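Long-range contact in TfuA domain-containing protein (Methanosarcina acetivorans, PDB 6XP8), which takes part in peptide backbone thioamidation, probably as a partner of a YcaO enzyme: residues S10-Y24 / K199-K211. Residues are numbered along the deposited sequence; the frame is centred on the assembly and turned at random.
Sequences SISHEDAKKILRANY and KRQDAVLVLETVK
Leu207 pushes its two methyls against helix 13-19 and the residues after it: CD1 lies 3.8 Å from Ala16 CB and also meets Ile19 CG2, while CD2 comes in at the edge of the Tyr24 ring, near its plane. The hydroxyl of that ring donates to Leu20 O over 2.6 Å, which closes the turn from Leu20 to Tyr24. Farther toward the start of helix 198-215, the CD1 methyls of Ile11 and Ile19 lie side by side against Val204 CG2, both side chains crossing the valine at about a right angle. Leu20 CD2 rests 3.9 Å from Val210 CG1. Polar bonds flank this apolar core. Arg200 is extended from CG to NE, with CG anti to the backbone N (chi1 -176°), and its NH2 makes a nearly straight 2.9 Å salt bridge (170°) to Asp15 OD2, in the guanidinium plane but above that of the carboxylate; Ile11 CG1 lies over one guanidinium face, offset toward the rim. A water joins Arg200 NH1, Asp15 OD2 and Ser12 N beside the helix N-cap. A leucine in place of Arg200 would probably leave Asp15 without its charged mate and this water without one of its donors. Lys211, bent at chi3 (-76°), brings NZ to 3.0 Å from Ile19 O. Apolar packing thus holds helix 198-215 against the beta-alpha-beta crossover of strands 3-6 and 23-25, while the two cationic side chains add directional bonds that probably fix its register.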
ATOM      1  N   SER A  10       5.785   0.388   1.509  1.00 15.30           N
ATOM      2  CA  SER A  10       5.420   0.053   0.121  1.00 15.23           C
ATOM      3  C   SER A  10       6.603   0.231  -0.831  1.00 15.50           C
ATOM      4  O   SER A  10       6.714  -0.463  -1.851  1.00 15.70           O
ATOM      5  CB  SER A  10       4.236   0.906  -0.330  1.00 14.87           C
ATOM      6  OG  SER A  10       3.108   0.655   0.492  1.00 14.56           O
ATOM      7  N   ILE A  11       7.465   1.182  -0.486  1.00 15.99           N
ATOM      8  CA  ILE A  11       8.760   1.388  -1.127  1.00 16.16           C
ATOM      9  C   ILE A  11       9.698   1.922  -0.043  1.00 16.69           C
ATOM     10  O   ILE A  11       9.293   2.726   0.803  1.00 16.65           O
ATOM     11  CB  ILE A  11       8.668   2.325  -2.371  1.00 16.18           C
ATOM     12  CG1 ILE A  11       9.983   2.300  -3.172  1.00 16.14           C
ATOM     13  CG2 ILE A  11       8.241   3.744  -1.987  1.00 15.76           C
ATOM     14  CD1 ILE A  11       9.874   2.795  -4.602  1.00 16.12           C
ATOM     15  N   SER A  12      10.943   1.459  -0.059  1.00 17.23           N
ATOM     16  CA  SER A  12      11.938   1.926   0.900  1.00 17.77           C
ATOM     17  C   SER A  12      12.353   3.362   0.597  1.00 17.89           C
ATOM     18  O   SER A  12      12.199   3.839  -0.539  1.00 18.10           O
ATOM     19  CB  SER A  12      13.156   0.999   0.904  1.00 17.86           C
ATOM     20  OG  SER A  12      13.871   1.091  -0.316  1.00 18.39           O
ATOM     21  N   HIS A  13      12.861   4.052   1.617  1.00 18.22           N
ATOM     22  CA  HIS A  13      13.414   5.400   1.453  1.00 18.89           C
ATOM     23  C   HIS A  13      14.554   5.371   0.433  1.00 19.57           C
ATOM     24  O   HIS A  13      14.655   6.257  -0.402  1.00 19.92           O
ATOM     25  CB  HIS A  13      13.907   5.953   2.792  1.00 19.21           C
ATOM     26  CG  HIS A  13      12.810   6.330   3.743  1.00 18.83           C
ATOM     27  ND1 HIS A  13      13.026   7.152   4.828  1.00 19.17           N
ATOM     28  CD2 HIS A  13      11.493   6.012   3.768  1.00 18.87           C
ATOM     29  CE1 HIS A  13      11.893   7.316   5.487  1.00 18.84           C
ATOM     30  NE2 HIS A  13      10.946   6.638   4.863  1.00 18.84           N
ATOM     31  N   GLU A  14      15.366   4.314   0.495  1.00 21.06           N
ATOM     32  CA  GLU A  14      16.501   4.110  -0.410  1.00 22.43           C
ATOM     33  C   GLU A  14      16.069   4.068  -1.880  1.00 22.21           C
ATOM     34  O   GLU A  14      16.682   4.716  -2.732  1.00 23.43           O
ATOM     35  CB  GLU A  14      17.261   2.823  -0.044  1.00 24.14           C
ATOM     36  CG  GLU A  14      17.852   2.786   1.365  1.00 26.43           C
ATOM     37  CD  GLU A  14      16.915   2.174   2.405  1.00 28.30           C
ATOM     38  OE1 GLU A  14      15.897   2.807   2.765  1.00 27.14           O
ATOM     39  OE2 GLU A  14      17.211   1.052   2.882  1.00 30.97           O
ATOM     40  N   ASP A  15      15.011   3.311  -2.164  1.00 22.29           N
ATOM     41  CA  ASP A  15      14.506   3.154  -3.527  1.00 22.38           C
ATOM     42  C   ASP A  15      13.697   4.360  -3.997  1.00 23.14           C
ATOM     43  O   ASP A  15      13.720   4.699  -5.180  1.00 23.86           O
ATOM     44  CB  ASP A  15      13.704   1.860  -3.662  1.00 22.52           C
ATOM     45  CG  ASP A  15      14.582   0.618  -3.594  1.00 22.21           C
ATOM     46  OD1 ASP A  15      15.820   0.743  -3.701  1.00 22.69           O
ATOM     47  OD2 ASP A  15      14.027  -0.482  -3.437  1.00 23.05           O
ATOM     48  N   ALA A  16      12.997   5.009  -3.068  1.00 23.33           N
ATOM     49  CA  ALA A  16      12.233   6.212  -3.392  1.00 24.23           C
ATOM     50  C   ALA A  16      13.132   7.408  -3.722  1.00 25.93           C
ATOM     51  O   ALA A  16      12.813   8.181  -4.629  1.00 26.40           O
ATOM     52  CB  ALA A  16      11.274   6.553  -2.263  1.00 22.91           C
ATOM     53  N   LYS A  17      14.247   7.531  -2.991  1.00 27.58           N
ATOM     54  CA  LYS A  17      15.184   8.672  -3.067  1.00 29.77           C
ATOM     55  C   LYS A  17      15.791   8.906  -4.436  1.00 30.90           C
ATOM     56  O   LYS A  17      16.083  10.050  -4.805  1.00 31.95           O
ATOM     57  CB  LYS A  17      16.325   8.492  -2.067  1.00 30.79           C
ATOM     58  CG  LYS A  17      16.132   9.252  -0.777  1.00 32.12           C
ATOM     59  CD  LYS A  17      17.078   8.761   0.306  1.00 33.61           C
ATOM     60  CE  LYS A  17      17.388   9.865   1.309  1.00 34.90           C
ATOM     61  NZ  LYS A  17      16.191  10.407   2.014  1.00 35.29           N
ATOM     62  N   LYS A  18      15.989   7.816  -5.167  1.00 30.71           N
ATOM     63  CA  LYS A  18      16.578   7.850  -6.498  1.00 31.47           C
ATOM     64  C   LYS A  18      15.566   8.366  -7.516  1.00 30.57           C
ATOM     65  O   LYS A  18      15.942   9.079  -8.450  1.00 31.29           O
ATOM     66  CB  LYS A  18      17.086   6.460  -6.886  1.00 32.60           C
ATOM     67  CG  LYS A  18      18.177   5.914  -5.972  1.00 33.70           C
ATOM     68  CD  LYS A  18      18.252   4.398  -6.073  1.00 34.79           C
ATOM     69  CE  LYS A  18      19.383   3.826  -5.238  1.00 35.21           C
ATOM     70  NZ  LYS A  18      19.598   2.388  -5.558  1.00 35.28           N
ATOM     71  N   ILE A  19      14.294   8.010  -7.307  1.00 28.46           N
ATOM     72  CA  ILE A  19      13.167   8.406  -8.170  1.00 27.02           C
ATOM     73  C   ILE A  19      12.810   9.886  -7.970  1.00 25.85           C
ATOM     74  O   ILE A  19      12.608  10.614  -8.943  1.00 25.06           O
ATOM     75  CB  ILE A  19      11.936   7.486  -7.946  1.00 27.03           C
ATOM     76  CG1 ILE A  19      12.271   6.044  -8.363  1.00 27.45           C
ATOM     77  CG2 ILE A  19      10.704   7.985  -8.707  1.00 26.51           C
ATOM     78  CD1 ILE A  19      11.416   4.980  -7.713  1.00 26.95           C
ATOM     79  N   LEU A  20      12.747  10.321  -6.713  1.00 24.40           N
ATOM     80  CA  LEU A  20      12.472  11.718  -6.389  1.00 23.70           C
ATOM     81  C   LEU A  20      13.251  12.155  -5.158  1.00 22.85           C
ATOM     82  O   LEU A  20      13.117  11.546  -4.096  1.00 22.29           O
ATOM     83  CB  LEU A  20      10.963  11.928  -6.169  1.00 24.20           C
ATOM     84  CG  LEU A  20      10.453  13.304  -5.712  1.00 24.45           C
ATOM     85  CD1 LEU A  20      10.555  14.339  -6.825  1.00 25.04           C
ATOM     86  CD2 LEU A  20       9.024  13.194  -5.205  1.00 24.67           C
ATOM     87  N   ARG A  21      14.063  13.203  -5.301  1.00 23.03           N
ATOM     88  CA  ARG A  21      14.671  13.844  -4.132  1.00 23.07           C
ATOM     89  C   ARG A  21      13.578  14.609  -3.399  1.00 21.90           C
ATOM     90  O   ARG A  21      12.997  15.557  -3.931  1.00 22.09           O
ATOM     91  CB  ARG A  21      15.851  14.768  -4.493  1.00 25.06           C
ATOM     92  CG  ARG A  21      16.448  15.483  -3.279  1.00 26.57           C
ATOM     93  CD  ARG A  21      17.392  16.624  -3.643  1.00 28.70           C
ATOM     94  NE  ARG A  21      18.787  16.192  -3.652  1.00 30.50           N
ATOM     95  CZ  ARG A  21      19.770  16.719  -2.921  1.00 30.96           C
ATOM     96  NH1 ARG A  21      19.555  17.737  -2.093  1.00 30.95           N
ATOM     97  NH2 ARG A  21      20.994  16.224  -3.035  1.00 32.59           N
ATOM     98  N   ALA A  22      13.296  14.153  -2.183  1.00 21.45           N
ATOM     99  CA  ALA A  22      12.310  14.756  -1.299  1.00 20.30           C
ATOM    100  C   ALA A  22      12.717  14.475   0.140  1.00 19.51           C
ATOM    101  O   ALA A  22      13.683  13.743   0.392  1.00 18.72           O
ATOM    102  CB  ALA A  22      10.924  14.186  -1.582  1.00 20.10           C
ATOM    103  N   ASN A  23      11.993  15.073   1.081  1.00 18.26           N
ATOM    104  CA  ASN A  23      12.130  14.715   2.484  1.00 17.62           C
ATOM    105  C   ASN A  23      11.315  13.450   2.756  1.00 17.23           C
ATOM    106  O   ASN A  23      10.085  13.502   2.843  1.00 16.81           O
ATOM    107  CB  ASN A  23      11.692  15.872   3.394  1.00 18.40           C
ATOM    108  CG  ASN A  23      11.872  15.565   4.875  1.00 18.60           C
ATOM    109  OD1 ASN A  23      12.132  14.427   5.268  1.00 19.32           O
ATOM    110  ND2 ASN A  23      11.736  16.587   5.704  1.00 19.16           N
ATOM    111  N   TYR A  24      12.014  12.323   2.890  1.00 16.32           N
ATOM    112  CA  TYR A  24      11.368  11.052   3.225  1.00 16.41           C
ATOM    113  C   TYR A  24      11.253  10.860   4.723  1.00 16.13           C
ATOM    114  O   TYR A  24      12.234  10.983   5.464  1.00 16.85           O
ATOM    115  CB  TYR A  24      12.053   9.862   2.534  1.00 16.19           C
ATOM    116  CG  TYR A  24      11.826   9.916   1.046  1.00 16.26           C
ATOM    117  CD1 TYR A  24      10.613   9.485   0.487  1.00 16.25           C
ATOM    118  CD2 TYR A  24      12.785  10.462   0.192  1.00 16.26           C
ATOM    119  CE1 TYR A  24      10.379   9.577  -0.879  1.00 16.18           C
ATOM    120  CE2 TYR A  24      12.558  10.547  -1.175  1.00 16.28           C
ATOM    121  CZ  TYR A  24      11.357  10.100  -1.707  1.00 15.97           C
ATOM    122  OH  TYR A  24      11.115  10.181  -3.060  1.00 15.86           O
ATOM    123  N   LYS A 199       1.366  -2.439  -4.484  1.00 15.11           N
ATOM    124  CA  LYS A 199       1.705  -1.379  -3.526  1.00 14.85           C
ATOM    125  C   LYS A 199       2.937  -0.594  -3.966  1.00 14.61           C
ATOM    126  O   LYS A 199       2.926   0.636  -3.913  1.00 13.74           O
ATOM    127  CB  LYS A 199       1.889  -1.936  -2.118  1.00 15.40           C
ATOM    128  CG  LYS A 199       0.590  -2.387  -1.473  1.00 15.53           C
ATOM    129  CD  LYS A 199       0.775  -2.524   0.030  1.00 16.07           C
ATOM    130  CE  LYS A 199       0.255  -1.322   0.788  1.00 16.09           C
ATOM    131  NZ  LYS A 199       0.487  -1.487   2.253  1.00 15.98           N
ATOM    132  N   ARG A 200       3.971  -1.300  -4.427  1.00 14.57           N
ATOM    133  CA  ARG A 200       5.195  -0.650  -4.907  1.00 14.85           C
ATOM    134  C   ARG A 200       4.941   0.175  -6.169  1.00 14.61           C
ATOM    135  O   ARG A 200       5.440   1.294  -6.295  1.00 15.25           O
ATOM    136  CB  ARG A 200       6.284  -1.690  -5.181  1.00 15.22           C
ATOM    137  CG  ARG A 200       7.617  -1.095  -5.589  1.00 16.23           C
ATOM    138  CD  ARG A 200       8.630  -2.174  -5.943  1.00 16.84           C
ATOM    139  NE  ARG A 200       9.952  -1.585  -6.160  1.00 18.09           N
ATOM    140  CZ  ARG A 200      10.828  -1.318  -5.194  1.00 18.57           C
ATOM    141  NH1 ARG A 200      10.542  -1.597  -3.924  1.00 18.92           N
ATOM    142  NH2 ARG A 200      11.999  -0.771  -5.500  1.00 19.76           N
ATOM    143  N   GLN A 201       4.158  -0.377  -7.096  1.00 14.51           N
ATOM    144  CA  GLN A 201       3.875   0.312  -8.357  1.00 14.25           C
ATOM    145  C   GLN A 201       3.040   1.555  -8.112  1.00 14.06           C
ATOM    146  O   GLN A 201       3.297   2.599  -8.707  1.00 13.60           O
ATOM    147  CB  GLN A 201       3.221  -0.620  -9.381  1.00 15.22           C
ATOM    148  CG  GLN A 201       4.201  -1.680  -9.885  1.00 16.35           C
ATOM    149  CD  GLN A 201       3.579  -2.680 -10.836  1.00 17.76           C
ATOM    150  OE1 GLN A 201       2.478  -3.189 -10.593  1.00 19.40           O
ATOM    151  NE2 GLN A 201       4.290  -2.986 -11.920  1.00 17.87           N
ATOM    152  N   ASP A 202       2.070   1.443  -7.206  1.00 13.78           N
ATOM    153  CA  ASP A 202       1.271   2.600  -6.820  1.00 13.93           C
ATOM    154  C   ASP A 202       2.103   3.646  -6.097  1.00 13.61           C
ATOM    155  O   ASP A 202       1.900   4.844  -6.319  1.00 13.41           O
ATOM    156  CB  ASP A 202       0.102   2.183  -5.939  1.00 14.27           C
ATOM    157  CG  ASP A 202      -1.076   1.663  -6.722  1.00 14.81           C
ATOM    158  OD1 ASP A 202      -0.977   1.428  -7.955  1.00 15.87           O
ATOM    159  OD2 ASP A 202      -2.123   1.487  -6.075  1.00 15.27           O
ATOM    160  N   ALA A 203       3.014   3.192  -5.228  1.00 13.29           N
ATOM    161  CA  ALA A 203       3.939   4.084  -4.505  1.00 13.45           C
ATOM    162  C   ALA A 203       4.777   4.927  -5.468  1.00 13.37           C
ATOM    163  O   ALA A 203       4.917   6.135  -5.279  1.00 13.54           O
ATOM    164  CB  ALA A 203       4.838   3.295  -3.560  1.00 13.48           C
ATOM    165  N   VAL A 204       5.316   4.286  -6.502  1.00 13.31           N
ATOM    166  CA  VAL A 204       6.050   4.983  -7.562  1.00 13.45           C
ATOM    167  C   VAL A 204       5.177   6.041  -8.258  1.00 13.46           C
ATOM    168  O   VAL A 204       5.635   7.160  -8.497  1.00 13.40           O
ATOM    169  CB  VAL A 204       6.719   3.987  -8.538  1.00 13.46           C
ATOM    170  CG1 VAL A 204       7.322   4.698  -9.745  1.00 14.04           C
ATOM    171  CG2 VAL A 204       7.816   3.230  -7.804  1.00 13.60           C
ATOM    172  N   LEU A 205       3.917   5.698  -8.529  1.00 13.56           N
ATOM    173  CA  LEU A 205       2.960   6.660  -9.082  1.00 13.60           C
ATOM    174  C   LEU A 205       2.738   7.883  -8.185  1.00 13.51           C
ATOM    175  O   LEU A 205       2.613   8.994  -8.698  1.00 13.86           O
ATOM    176  CB  LEU A 205       1.627   5.990  -9.443  1.00 13.99           C
ATOM    177  CG  LEU A 205       1.567   5.046 -10.650  1.00 14.51           C
ATOM    178  CD1 LEU A 205       0.164   4.469 -10.768  1.00 15.18           C
ATOM    179  CD2 LEU A 205       1.984   5.732 -11.944  1.00 15.21           C
ATOM    180  N   VAL A 206       2.721   7.682  -6.863  1.00 13.32           N
ATOM    181  CA  VAL A 206       2.618   8.801  -5.906  1.00 13.36           C
ATOM    182  C   VAL A 206       3.835   9.720  -6.045  1.00 13.63           C
ATOM    183  O   VAL A 206       3.687  10.942  -6.144  1.00 14.23           O
ATOM    184  CB  VAL A 206       2.437   8.328  -4.442  1.00 13.00           C
ATOM    185  CG1 VAL A 206       2.419   9.511  -3.484  1.00 13.08           C
ATOM    186  CG2 VAL A 206       1.156   7.521  -4.296  1.00 13.12           C
ATOM    187  N   LEU A 207       5.023   9.116  -6.081  1.00 14.01           N
ATOM    188  CA  LEU A 207       6.286   9.851  -6.233  1.00 14.47           C
ATOM    189  C   LEU A 207       6.293  10.696  -7.500  1.00 14.96           C
ATOM    190  O   LEU A 207       6.681  11.864  -7.466  1.00 15.20           O
ATOM    191  CB  LEU A 207       7.479   8.890  -6.219  1.00 14.53           C
ATOM    192  CG  LEU A 207       7.724   8.073  -4.945  1.00 14.41           C
ATOM    193  CD1 LEU A 207       8.951   7.206  -5.147  1.00 14.57           C
ATOM    194  CD2 LEU A 207       7.868   8.940  -3.689  1.00 14.59           C
ATOM    195  N   GLU A 208       5.813  10.113  -8.597  1.00 15.85           N
ATOM    196  CA  GLU A 208       5.781  10.788  -9.898  1.00 17.12           C
ATOM    197  C   GLU A 208       4.756  11.922  -9.929  1.00 17.10           C
ATOM    198  O   GLU A 208       5.009  12.958 -10.546  1.00 17.20           O
ATOM    199  CB  GLU A 208       5.588   9.772 -11.034  1.00 18.77           C
ATOM    200  CG  GLU A 208       6.809   8.859 -11.177  1.00 21.13           C
ATOM    201  CD  GLU A 208       6.661   7.709 -12.163  1.00 22.70           C
ATOM    202  OE1 GLU A 208       5.541   7.194 -12.378  1.00 23.68           O
ATOM    203  OE2 GLU A 208       7.708   7.294 -12.709  1.00 24.32           O
ATOM    204  N   THR A 209       3.626  11.730  -9.240  1.00 16.45           N
ATOM    205  CA  THR A 209       2.591  12.772  -9.087  1.00 16.97           C
ATOM    206  C   THR A 209       3.103  13.944  -8.242  1.00 16.93           C
ATOM    207  O   THR A 209       2.921  15.113  -8.619  1.00 17.11           O
ATOM    208  CB  THR A 209       1.273  12.194  -8.509  1.00 17.27           C
ATOM    209  OG1 THR A 209       0.781  11.187  -9.395  1.00 18.46           O
ATOM    210  CG2 THR A 209       0.199  13.270  -8.369  1.00 17.31           C
ATOM    211  N   VAL A 210       3.749  13.625  -7.117  1.00 16.77           N
ATOM    212  CA  VAL A 210       4.369  14.637  -6.251  1.00 17.31           C
ATOM    213  C   VAL A 210       5.428  15.426  -7.038  1.00 17.79           C
ATOM    214  O   VAL A 210       5.456  16.658  -6.978  1.00 17.93           O
ATOM    215  CB  VAL A 210       4.944  14.017  -4.949  1.00 16.75           C
ATOM    216  CG1 VAL A 210       5.757  15.036  -4.167  1.00 16.65           C
ATOM    217  CG2 VAL A 210       3.819  13.478  -4.072  1.00 16.80           C
ATOM    218  N   LYS A 211       6.260  14.708  -7.798  1.00 18.88           N
ATOM    219  CA  LYS A 211       7.251  15.313  -8.695  1.00 19.92           C
ATOM    220  C   LYS A 211       6.625  16.390  -9.589  1.00 20.77           C
ATOM    221  O   LYS A 211       7.143  17.507  -9.668  1.00 21.55           O
ATOM    222  CB  LYS A 211       7.932  14.235  -9.547  1.00 20.64           C
ATOM    223  CG  LYS A 211       9.143  14.711 -10.343  1.00 21.65           C
ATOM    224  CD  LYS A 211       9.697  13.613 -11.242  1.00 22.50           C
ATOM    225  CE  LYS A 211      10.484  12.572 -10.462  1.00 23.32           C
ATOM    226  NZ  LYS A 211      10.963  11.447 -11.318  1.00 24.31           N
TER
HETATM  227  O   HOH W   1       3.359  -1.792   2.292  1.00 20.06           O
HETATM  228  O   HOH W   2      11.857  -0.790  -1.612  1.00 20.11           O